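Local coordinates for protein GH127 beta-L-arabinofuranoside (Geobacillus stearothermophilus, PDB 4QK0) that probably hydrolyses beta-L-arabinofuranosidic bonds, releasing L-arabinose from the ends of arabinose-containing sugars, at residues 435-440 and 511-516; 439-444 and 484-489; 466-471 and 525-530. One frame throughout, in Å; residues are numbered along the deposited sequence.

Contact 1: 435-440 and 511-516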
loop_
_atom_site.group_PDB
_atom_site.type_symbol
_atom_site.label_atom_id
_atom_site.label_comp_id
_atom_site.label_asym_id
_atom_site.label_seq_id
_atom_site.Cartn_x
_atom_site.Cartn_y
_atom_site.Cartn_z
ATOM N N ALA A 435 36.657 -14.602 -28.552
ATOM C CA ALA A 435 35.545 -14.224 -29.431
ATOM C C ALA A 435 35.210 -12.736 -29.414
ATOM O O ALA A 435 35.536 -12.022 -28.462
ATOM C CB ALA A 435 34.316 -15.013 -29.022
ATOM N N LEU A 436 34.578 -12.250 -30.474
ATOM C CA LEU A 436 33.874 -10.958 -30.421
ATOM C C LEU A 436 32.357 -11.242 -30.212
ATOM O O LEU A 436 31.726 -11.957 -31.010
ATOM C CB LEU A 436 34.123 -10.158 -31.682
ATOM C CG LEU A 436 33.782 -8.658 -31.738
ATOM C CD1 LEU A 436 32.477 -8.426 -32.419
ATOM C CD2 LEU A 436 33.788 -7.955 -30.398
ATOM N N PHE A 437 31.825 -10.766 -29.084
ATOM C CA PHE A 437 30.404 -10.985 -28.678
ATOM C C PHE A 437 29.560 -9.767 -29.020
ATOM O O PHE A 437 30.002 -8.650 -28.781
ATOM C CB PHE A 437 30.272 -11.267 -27.184
ATOM C CG PHE A 437 30.853 -12.581 -26.772
ATOM C CD1 PHE A 437 30.138 -13.727 -26.925
ATOM C CD2 PHE A 437 32.148 -12.658 -26.311
ATOM C CE1 PHE A 437 30.682 -14.940 -26.588
ATOM C CE2 PHE A 437 32.715 -13.864 -25.948
ATOM C CZ PHE A 437 31.982 -15.018 -26.101
ATOM N N VAL A 438 28.405 -10.007 -29.652
ATOM C CA VAL A 438 27.384 -8.985 -29.878
ATOM C C VAL A 438 26.259 -9.208 -28.845
ATOM O O VAL A 438 25.557 -10.229 -28.891
ATOM C CB VAL A 438 26.826 -9.066 -31.297
ATOM C CG1 VAL A 438 25.911 -7.886 -31.579
ATOM C CG2 VAL A 438 27.979 -9.019 -32.290
ATOM N N HIS A 439 26.143 -8.285 -27.890
ATOM C CA HIS A 439 25.103 -8.373 -26.858
ATOM C C HIS A 439 23.801 -7.691 -27.285
ATOM O O HIS A 439 22.722 -8.259 -27.124
ATOM C CB HIS A 439 25.519 -7.671 -25.594
ATOM C CG HIS A 439 26.719 -8.242 -24.957
ATOM N ND1 HIS A 439 26.967 -9.597 -24.919
ATOM C CD2 HIS A 439 27.752 -7.643 -24.332
ATOM C CE1 HIS A 439 28.106 -9.803 -24.296
ATOM N NE2 HIS A 439 28.593 -8.633 -23.914
ATOM N N LEU A 440 23.919 -6.481 -27.838
ATOM C CA LEU A 440 22.745 -5.659 -28.216
ATOM C C LEU A 440 22.704 -5.407 -29.718
ATOM O O LEU A 440 23.759 -5.361 -30.414
ATOM C CB LEU A 440 22.818 -4.326 -27.505
ATOM C CG LEU A 440 22.951 -4.363 -25.958
ATOM C CD1 LEU A 440 23.065 -2.989 -25.355
ATOM C CD2 LEU A 440 21.789 -5.062 -25.332
ATOM N N LYS A 511 24.283 -21.475 -24.179
ATOM C CA LYS A 511 23.778 -20.513 -23.186
ATOM C C LYS A 511 23.354 -19.206 -23.812
ATOM O O LYS A 511 23.852 -18.143 -23.441
ATOM C CB LYS A 511 24.826 -20.253 -22.129
ATOM C CG LYS A 511 25.122 -21.492 -21.319
ATOM C CD LYS A 511 26.133 -21.181 -20.242
ATOM C CE LYS A 511 26.134 -22.286 -19.210
ATOM N NZ LYS A 511 26.960 -21.863 -18.059
ATOM N N GLY A 512 22.515 -19.315 -24.827
ATOM C CA GLY A 512 21.931 -18.165 -25.484
ATOM C C GLY A 512 22.812 -17.369 -26.408
ATOM O O GLY A 512 22.381 -16.328 -26.887
ATOM N N TYR A 513 24.009 -17.865 -26.727
ATOM C CA TYR A 513 24.887 -17.220 -27.748
ATOM C C TYR A 513 25.164 -18.218 -28.852
ATOM O O TYR A 513 25.516 -19.350 -28.587
ATOM C CB TYR A 513 26.209 -16.714 -27.148
ATOM C CG TYR A 513 26.063 -15.386 -26.458
ATOM C CD1 TYR A 513 25.588 -15.314 -25.146
ATOM C CD2 TYR A 513 26.314 -14.188 -27.133
ATOM C CE1 TYR A 513 25.444 -14.111 -24.492
ATOM C CE2 TYR A 513 26.099 -12.970 -26.513
ATOM C CZ TYR A 513 25.654 -12.939 -25.183
ATOM O OH TYR A 513 25.490 -11.742 -24.535
ATOM N N ALA A 514 24.992 -17.799 -30.103
ATOM C CA ALA A 514 25.426 -18.617 -31.255
ATOM C C ALA A 514 26.923 -18.313 -31.543
ATOM O O ALA A 514 27.295 -17.149 -31.782
ATOM C CB ALA A 514 24.578 -18.291 -32.478
ATOM N N TYR A 515 27.761 -19.340 -31.450
ATOM C CA TYR A 515 29.182 -19.198 -31.707
ATOM C C TYR A 515 29.508 -19.540 -33.151
ATOM O O TYR A 515 29.453 -20.693 -33.560
ATOM C CB TYR A 515 29.953 -20.086 -30.776
ATOM C CG TYR A 515 29.907 -19.595 -29.370
ATOM C CD1 TYR A 515 28.789 -19.813 -28.574
ATOM C CD2 TYR A 515 31.002 -18.933 -28.801
ATOM C CE1 TYR A 515 28.759 -19.400 -27.253
ATOM C CE2 TYR A 515 30.973 -18.517 -27.498
ATOM C CZ TYR A 515 29.832 -18.749 -26.742
ATOM O OH TYR A 515 29.805 -18.331 -25.461
ATOM N N ILE A 516 29.791 -18.511 -33.936
ATOM C CA ILE A 516 30.146 -18.686 -35.320
ATOM C C ILE A 516 31.651 -18.507 -35.591
ATOM O O ILE A 516 32.181 -17.369 -35.625
ATOM C CB ILE A 516 29.361 -17.724 -36.185
ATOM C CG1 ILE A 516 27.874 -17.892 -35.876
ATOM C CG2 ILE A 516 29.676 -17.996 -37.676
ATOM C CD1 ILE A 516 27.003 -16.980 -36.691
#
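Four rings form an aromatic cluster on one face of a mixed beta sheet. Phe437 and His439 come from the strand 436-438 and the loop after it; Tyr513 and Tyr515 come from strand 513-516. Phe437 and Tyr513 make a T-shaped pair. The edge of Phe437 points to the face of Tyr513, with the planes at 88° and the centroids 5.6 Å apart. CD1 of Phe437 leads, 3.9 Å from CD2 of Tyr513. The neighbouring corner, CE1 of Phe437, lies 3.7 Å from OH of Tyr515, which sits near the plane of the phenyl ring. The far end of Tyr513 is tied by a hydrogen bond of 2.6 Å between its OH and ND1 of His439. These two rings meet rim to rim. The two strands are not sheet neighbours: strand 479-486 runs between them, so their axes stay 8.8 Å apart and the rings bridge over it. Met352 touches all four rings, and Lys510 makes a cation-pi contact with Tyr515. At the edge of the Tyr513 ring, CE2 lies 3.7 Å from O of Val438.

Contact 2: 439-444 and 484-489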
loop_
_atom_site.group_PDB
_atom_site.type_symbol
_atom_site.label_atom_id
_atom_site.label_comp_id
_atom_site.label_asym_id
_atom_site.label_seq_id
_atom_site.Cartn_x
_atom_site.Cartn_y
_atom_site.Cartn_z
ATOM N N HIS A 439 26.143 -8.285 -27.890
ATOM C CA HIS A 439 25.103 -8.373 -26.858
ATOM C C HIS A 439 23.801 -7.691 -27.285
ATOM O O HIS A 439 22.722 -8.259 -27.124
ATOM C CB HIS A 439 25.519 -7.671 -25.594
ATOM C CG HIS A 439 26.719 -8.242 -24.957
ATOM N ND1 HIS A 439 26.967 -9.597 -24.919
ATOM C CD2 HIS A 439 27.752 -7.643 -24.332
ATOM C CE1 HIS A 439 28.106 -9.803 -24.296
ATOM N NE2 HIS A 439 28.593 -8.633 -23.914
ATOM N N LEU A 440 23.919 -6.481 -27.838
ATOM C CA LEU A 440 22.745 -5.659 -28.216
ATOM C C LEU A 440 22.704 -5.407 -29.718
ATOM O O LEU A 440 23.759 -5.361 -30.414
ATOM C CB LEU A 440 22.818 -4.326 -27.505
ATOM C CG LEU A 440 22.951 -4.363 -25.958
ATOM C CD1 LEU A 440 23.065 -2.989 -25.355
ATOM C CD2 LEU A 440 21.789 -5.062 -25.332
ATOM N N TYR A 441 21.483 -5.350 -30.226
ATOM C CA TYR A 441 21.253 -5.158 -31.627
ATOM C C TYR A 441 20.870 -3.678 -31.854
ATOM O O TYR A 441 19.777 -3.240 -31.605
ATOM C CB TYR A 441 20.233 -6.156 -32.147
ATOM C CG TYR A 441 20.820 -7.539 -32.072
ATOM C CD1 TYR A 441 21.879 -7.897 -32.877
ATOM C CD2 TYR A 441 20.376 -8.464 -31.145
ATOM C CE1 TYR A 441 22.468 -9.153 -32.776
ATOM C CE2 TYR A 441 20.970 -9.721 -31.030
ATOM C CZ TYR A 441 22.011 -10.058 -31.883
ATOM O OH TYR A 441 22.623 -11.273 -31.770
ATOM N N VAL A 442 21.878 -2.937 -32.257
ATOM C CA VAL A 442 21.874 -1.491 -32.285
ATOM C C VAL A 442 22.713 -1.131 -33.489
ATOM O O VAL A 442 23.849 -1.597 -33.592
ATOM C CB VAL A 442 22.588 -0.889 -31.060
ATOM C CG1 VAL A 442 22.613 0.626 -31.173
ATOM C CG2 VAL A 442 21.901 -1.295 -29.771
ATOM N N GLY A 443 22.141 -0.340 -34.383
ATOM C CA GLY A 443 22.852 0.209 -35.525
ATOM C C GLY A 443 24.140 0.863 -35.045
ATOM O O GLY A 443 24.107 1.772 -34.240
ATOM N N SER A 444 25.279 0.342 -35.490
ATOM C CA SER A 444 26.581 0.754 -34.963
ATOM C C SER A 444 27.740 0.112 -35.716
ATOM O O SER A 444 27.552 -0.807 -36.514
ATOM C CB SER A 444 26.709 0.313 -33.528
ATOM O OG SER A 444 26.563 -1.101 -33.436
ATOM N N GLY A 484 30.352 -14.205 -31.500
ATOM C CA GLY A 484 29.304 -14.714 -30.571
ATOM C C GLY A 484 28.064 -13.834 -30.634
ATOM O O GLY A 484 28.146 -12.673 -30.324
ATOM N N LEU A 485 26.962 -14.366 -31.114
ATOM C CA LEU A 485 25.735 -13.584 -31.296
ATOM C C LEU A 485 24.613 -13.986 -30.318
ATOM O O LEU A 485 24.207 -15.122 -30.334
ATOM C CB LEU A 485 25.237 -13.748 -32.719
ATOM C CG LEU A 485 26.318 -13.498 -33.782
ATOM C CD1 LEU A 485 25.757 -13.773 -35.154
ATOM C CD2 LEU A 485 26.840 -12.102 -33.744
ATOM N N ARG A 486 24.148 -13.062 -29.472
ATOM C CA ARG A 486 23.071 -13.388 -28.542
ATOM C C ARG A 486 21.798 -13.710 -29.286
ATOM O O ARG A 486 21.373 -13.002 -30.194
ATOM C CB ARG A 486 22.767 -12.257 -27.580
ATOM C CG ARG A 486 21.527 -12.565 -26.704
ATOM C CD ARG A 486 21.334 -11.550 -25.619
ATOM N NE ARG A 486 21.069 -10.243 -26.196
ATOM C CZ ARG A 486 19.871 -9.672 -26.340
ATOM N NH1 ARG A 486 18.738 -10.259 -25.922
ATOM N NH2 ARG A 486 19.827 -8.497 -26.900
ATOM N N ILE A 487 21.207 -14.824 -28.919
ATOM C CA ILE A 487 19.895 -15.178 -29.437
ATOM C C ILE A 487 18.894 -14.750 -28.327
ATOM O O ILE A 487 18.867 -15.377 -27.245
ATOM C CB ILE A 487 19.801 -16.679 -29.764
ATOM C CG1 ILE A 487 20.937 -17.098 -30.701
ATOM C CG2 ILE A 487 18.463 -16.989 -30.427
ATOM C CD1 ILE A 487 21.064 -16.281 -31.981
ATOM N N PRO A 488 18.138 -13.662 -28.554
ATOM C CA PRO A 488 17.332 -13.102 -27.436
ATOM C C PRO A 488 16.326 -14.077 -26.900
ATOM O O PRO A 488 15.679 -14.801 -27.666
ATOM C CB PRO A 488 16.602 -11.933 -28.077
ATOM C CG PRO A 488 17.509 -11.538 -29.227
ATOM C CD PRO A 488 17.983 -12.850 -29.765
ATOM N N GLY A 489 16.338 -14.201 -25.585
ATOM C CA GLY A 489 15.439 -15.123 -24.885
ATOM C C GLY A 489 13.976 -14.872 -25.206
ATOM O O GLY A 489 13.200 -15.783 -25.109
#
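Arg486 and Tyr441 reach across this contact in opposite directions, each to a backbone carbonyl of the other segment. The Arg486 side chain leaves with CG anti to the backbone N (chi1 174°) and then bends at chi3 (64°). The bend turns the guanidinium side-on to O of His439. NE donates to this oxygen at 2.7 Å and NH2 at 2.9 Å. The oxygen lies almost in the guanidinium plane, and both nitrogens lie in the carbonyl plane. Two donors thus grip one buried acceptor and fix the rotation of the flat group. The OH of Tyr441 donates to O of Arg486 at 2.7 Å, on a lone pair, and that oxygen lies at the edge of the phenol ring. OH also rests 3.7 Å from CB of Leu485, and CE2 lies 4.3 Å from CG of Pro488. The CB of His439 points away from segment 484-489, and its ND1 is hydrogen-bonded to OH of Tyr513. The Arg486 guanidinium also makes salt bridges, NH1 with Asp358 and NH2 with Glu361, both on helix 354-365. An alanine here removes both bonds to O of His439 and this partner of Asp358 and Glu361, and would probably loosen the loop at His439 and its tie to the helix. Such a side-on, two-nitrogen arginine grip on one carbonyl joins the loop to the end of strand 479-486, where the middle-domain sheet meets helix 354-365 of the catalytic domain.

Contact 3: 466-471 and 525-530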
loop_
_atom_site.group_PDB
_atom_site.type_symbol
_atom_site.label_atom_id
_atom_site.label_comp_id
_atom_site.label_asym_id
_atom_site.label_seq_id
_atom_site.Cartn_x
_atom_site.Cartn_y
_atom_site.Cartn_z
ATOM N N ASP A 466 12.106 -3.801 -35.423
ATOM C CA ASP A 466 12.140 -4.902 -36.372
ATOM C C ASP A 466 13.302 -5.839 -36.020
ATOM O O ASP A 466 14.344 -5.382 -35.507
ATOM C CB ASP A 466 12.288 -4.290 -37.782
ATOM C CG ASP A 466 12.583 -5.307 -38.820
ATOM O OD1 ASP A 466 11.648 -6.013 -39.224
ATOM O OD2 ASP A 466 13.769 -5.413 -39.199
ATOM N N GLY A 467 13.138 -7.121 -36.314
ATOM C CA GLY A 467 14.107 -8.116 -35.901
ATOM C C GLY A 467 15.178 -8.537 -36.910
ATOM O O GLY A 467 15.914 -9.508 -36.673
ATOM N N THR A 468 15.272 -7.819 -38.025
ATOM C CA THR A 468 16.269 -8.104 -39.060
ATOM C C THR A 468 17.531 -7.287 -38.785
ATOM O O THR A 468 17.499 -6.052 -38.607
ATOM C CB THR A 468 15.722 -7.818 -40.462
ATOM O OG1 THR A 468 14.683 -8.784 -40.765
ATOM C CG2 THR A 468 16.824 -7.960 -41.508
ATOM N N VAL A 469 18.644 -8.010 -38.680
ATOM C CA VAL A 469 19.949 -7.405 -38.441
ATOM C C VAL A 469 20.955 -7.843 -39.500
ATOM O O VAL A 469 21.101 -9.042 -39.798
ATOM C CB VAL A 469 20.532 -7.804 -37.071
ATOM C CG1 VAL A 469 21.821 -7.069 -36.824
ATOM C CG2 VAL A 469 19.541 -7.509 -35.941
ATOM N N ARG A 470 21.649 -6.864 -40.060
ATOM C CA ARG A 470 22.689 -7.120 -41.060
ATOM C C ARG A 470 24.055 -6.739 -40.483
ATOM O O ARG A 470 24.284 -5.597 -40.122
ATOM C CB ARG A 470 22.365 -6.291 -42.292
ATOM C CG ARG A 470 23.224 -6.682 -43.455
ATOM C CD ARG A 470 23.210 -5.637 -44.615
ATOM N NE ARG A 470 22.228 -6.076 -45.592
ATOM C CZ ARG A 470 21.695 -5.311 -46.545
ATOM N NH1 ARG A 470 22.040 -4.032 -46.701
ATOM N NH2 ARG A 470 20.798 -5.852 -47.356
ATOM N N LEU A 471 24.917 -7.735 -40.327
ATOM C CA LEU A 471 26.291 -7.548 -39.839
ATOM C C LEU A 471 27.277 -7.739 -40.980
ATOM O O LEU A 471 27.296 -8.782 -41.622
ATOM C CB LEU A 471 26.659 -8.595 -38.800
ATOM C CG LEU A 471 25.937 -8.566 -37.489
ATOM C CD1 LEU A 471 26.240 -9.826 -36.714
ATOM C CD2 LEU A 471 26.414 -7.394 -36.683
ATOM N N GLU A 525 28.984 -11.026 -44.952
ATOM C CA GLU A 525 27.706 -10.535 -44.447
ATOM C C GLU A 525 26.914 -11.618 -43.703
ATOM O O GLU A 525 26.681 -12.715 -44.215
ATOM C CB GLU A 525 26.880 -10.001 -45.581
ATOM C CG GLU A 525 25.749 -9.145 -45.072
ATOM C CD GLU A 525 24.888 -8.607 -46.203
ATOM O OE1 GLU A 525 25.346 -7.680 -46.879
ATOM O OE2 GLU A 525 23.756 -9.106 -46.401
ATOM N N VAL A 526 26.574 -11.315 -42.459
ATOM C CA VAL A 526 25.735 -12.171 -41.633
ATOM C C VAL A 526 24.392 -11.475 -41.507
ATOM O O VAL A 526 24.344 -10.316 -41.109
ATOM C CB VAL A 526 26.322 -12.354 -40.232
ATOM C CG1 VAL A 526 25.444 -13.278 -39.386
ATOM C CG2 VAL A 526 27.734 -12.906 -40.298
ATOM N N LYS A 527 23.326 -12.186 -41.888
ATOM C CA LYS A 527 21.954 -11.724 -41.682
ATOM C C LYS A 527 21.265 -12.512 -40.588
ATOM O O LYS A 527 21.225 -13.765 -40.616
ATOM C CB LYS A 527 21.050 -11.666 -42.931
ATOM C CG LYS A 527 21.154 -10.295 -43.568
ATOM C CD LYS A 527 20.526 -10.212 -44.942
ATOM C CE LYS A 527 19.015 -10.101 -44.841
ATOM N NZ LYS A 527 18.582 -8.703 -44.602
ATOM N N LEU A 528 20.750 -11.759 -39.616
ATOM C CA LEU A 528 19.990 -12.328 -38.506
ATOM C C LEU A 528 18.557 -11.924 -38.645
ATOM O O LEU A 528 18.269 -10.776 -38.947
ATOM C CB LEU A 528 20.490 -11.803 -37.195
ATOM C CG LEU A 528 21.972 -11.935 -36.870
ATOM C CD1 LEU A 528 22.291 -11.290 -35.539
ATOM C CD2 LEU A 528 22.304 -13.390 -36.785
ATOM N N TYR A 529 17.657 -12.879 -38.426
ATOM C CA TYR A 529 16.225 -12.610 -38.452
ATOM C C TYR A 529 15.594 -13.160 -37.172
ATOM O O TYR A 529 15.647 -14.371 -36.907
ATOM C CB TYR A 529 15.558 -13.224 -39.676
ATOM C CG TYR A 529 14.039 -13.171 -39.582
ATOM C CD1 TYR A 529 13.381 -11.946 -39.417
ATOM C CD2 TYR A 529 13.261 -14.346 -39.634
ATOM C CE1 TYR A 529 12.000 -11.898 -39.321
ATOM C CE2 TYR A 529 11.882 -14.302 -39.536
ATOM C CZ TYR A 529 11.261 -13.074 -39.377
ATOM O OH TYR A 529 9.897 -13.014 -39.255
ATOM N N PHE A 530 15.092 -12.231 -36.350
ATOM C CA PHE A 530 14.425 -12.548 -35.105
ATOM C C PHE A 530 12.951 -12.190 -35.300
ATOM O O PHE A 530 12.600 -11.015 -35.257
ATOM C CB PHE A 530 14.996 -11.720 -33.956
ATOM C CG PHE A 530 16.480 -11.916 -33.731
ATOM C CD1 PHE A 530 17.012 -13.190 -33.473
ATOM C CD2 PHE A 530 17.336 -10.836 -33.699
ATOM C CE1 PHE A 530 18.367 -13.376 -33.244
ATOM C CE2 PHE A 530 18.698 -11.019 -33.477
ATOM C CZ PHE A 530 19.215 -12.300 -33.245
#
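Segments 466-471 and 525-530 pair as antiparallel strands, their directions 166° apart. Val469 with Leu528 and Leu471 with Val526 are hydrogen-bonded pairs. Each is closed by two N-H to O bonds, the shortest being Leu528 N to Val469 O at 2.7 Å. Thr468 with Tyr529 and Arg470 with Lys527 are non-hydrogen-bonded pairs. One further bond, Phe530 N to Gly467 O, carries the pairing past the end of the regular strand. Here the donor stands above the carbonyl plane. A side chain on Gly467 would run into O of Phe530.

The two strands lie between strands 453-461 and 495-498 in a seven-stranded antiparallel sheet, mostly of the middle domain, with strand 15-18 at one edge. Val469, Leu471, Val526 and Leu528 share its buried face. There CB of Val469 meets CB of Leu528 at 4.0 Å, and both Leu471 and Leu528 touch Leu485 of strand 479-486, in another sheet.

Arg470 lies on the opposite face, with Thr468, Lys527 and Tyr529. From CB its chain runs out with CG anti to the backbone N (chi1 -169°). CG lies 4.2 Å from CG of Lys527 and 3.7 Å from CD of Glu525. CD comes next, 3.7 Å from OE1 of Glu525. The chain then bends at chi3, and NE makes a rather long salt bridge of 3.5 Å to OE2 of Glu525. At the tip, NH1 has a weak, long ion pair with Glu460. NH2 is 4.5 Å from NZ of Lys527, a like-charge approach that the acid of Glu525 may partly offset. Lys527, bent at chi3 and chi4, puts NZ beside CG2 of Thr468. Upstream, Asp466 OD2 accepts from the backbone N of Thr468, an Asx turn that leads into the strand.

Overall arrangement
Contacts 1 and 2 are buried and both reach the same mixed sheet. They share His439 and Leu440, and strand 436-438 of contact 1 runs parallel to strand 479-486 of contact 2, with probable hydrogen bonds Leu436 O to Gly484 N and Val438 N to Gly484 O. Contact 3 is partly buried, in the seven-stranded sheet. It touches contact 2 where Tyr441 and Pro488 pack on Leu528 and Phe530. Contact 1 comes no nearer to contact 3 than about 5 Å between nearest atoms. The chemistry differs with place. Contact 1 relies on rings and one histidine-tyrosine hydrogen bond, contact 2 on side chains bonded to backbone carbonyls, and contact 3 on backbone pairing with charges on its outer face.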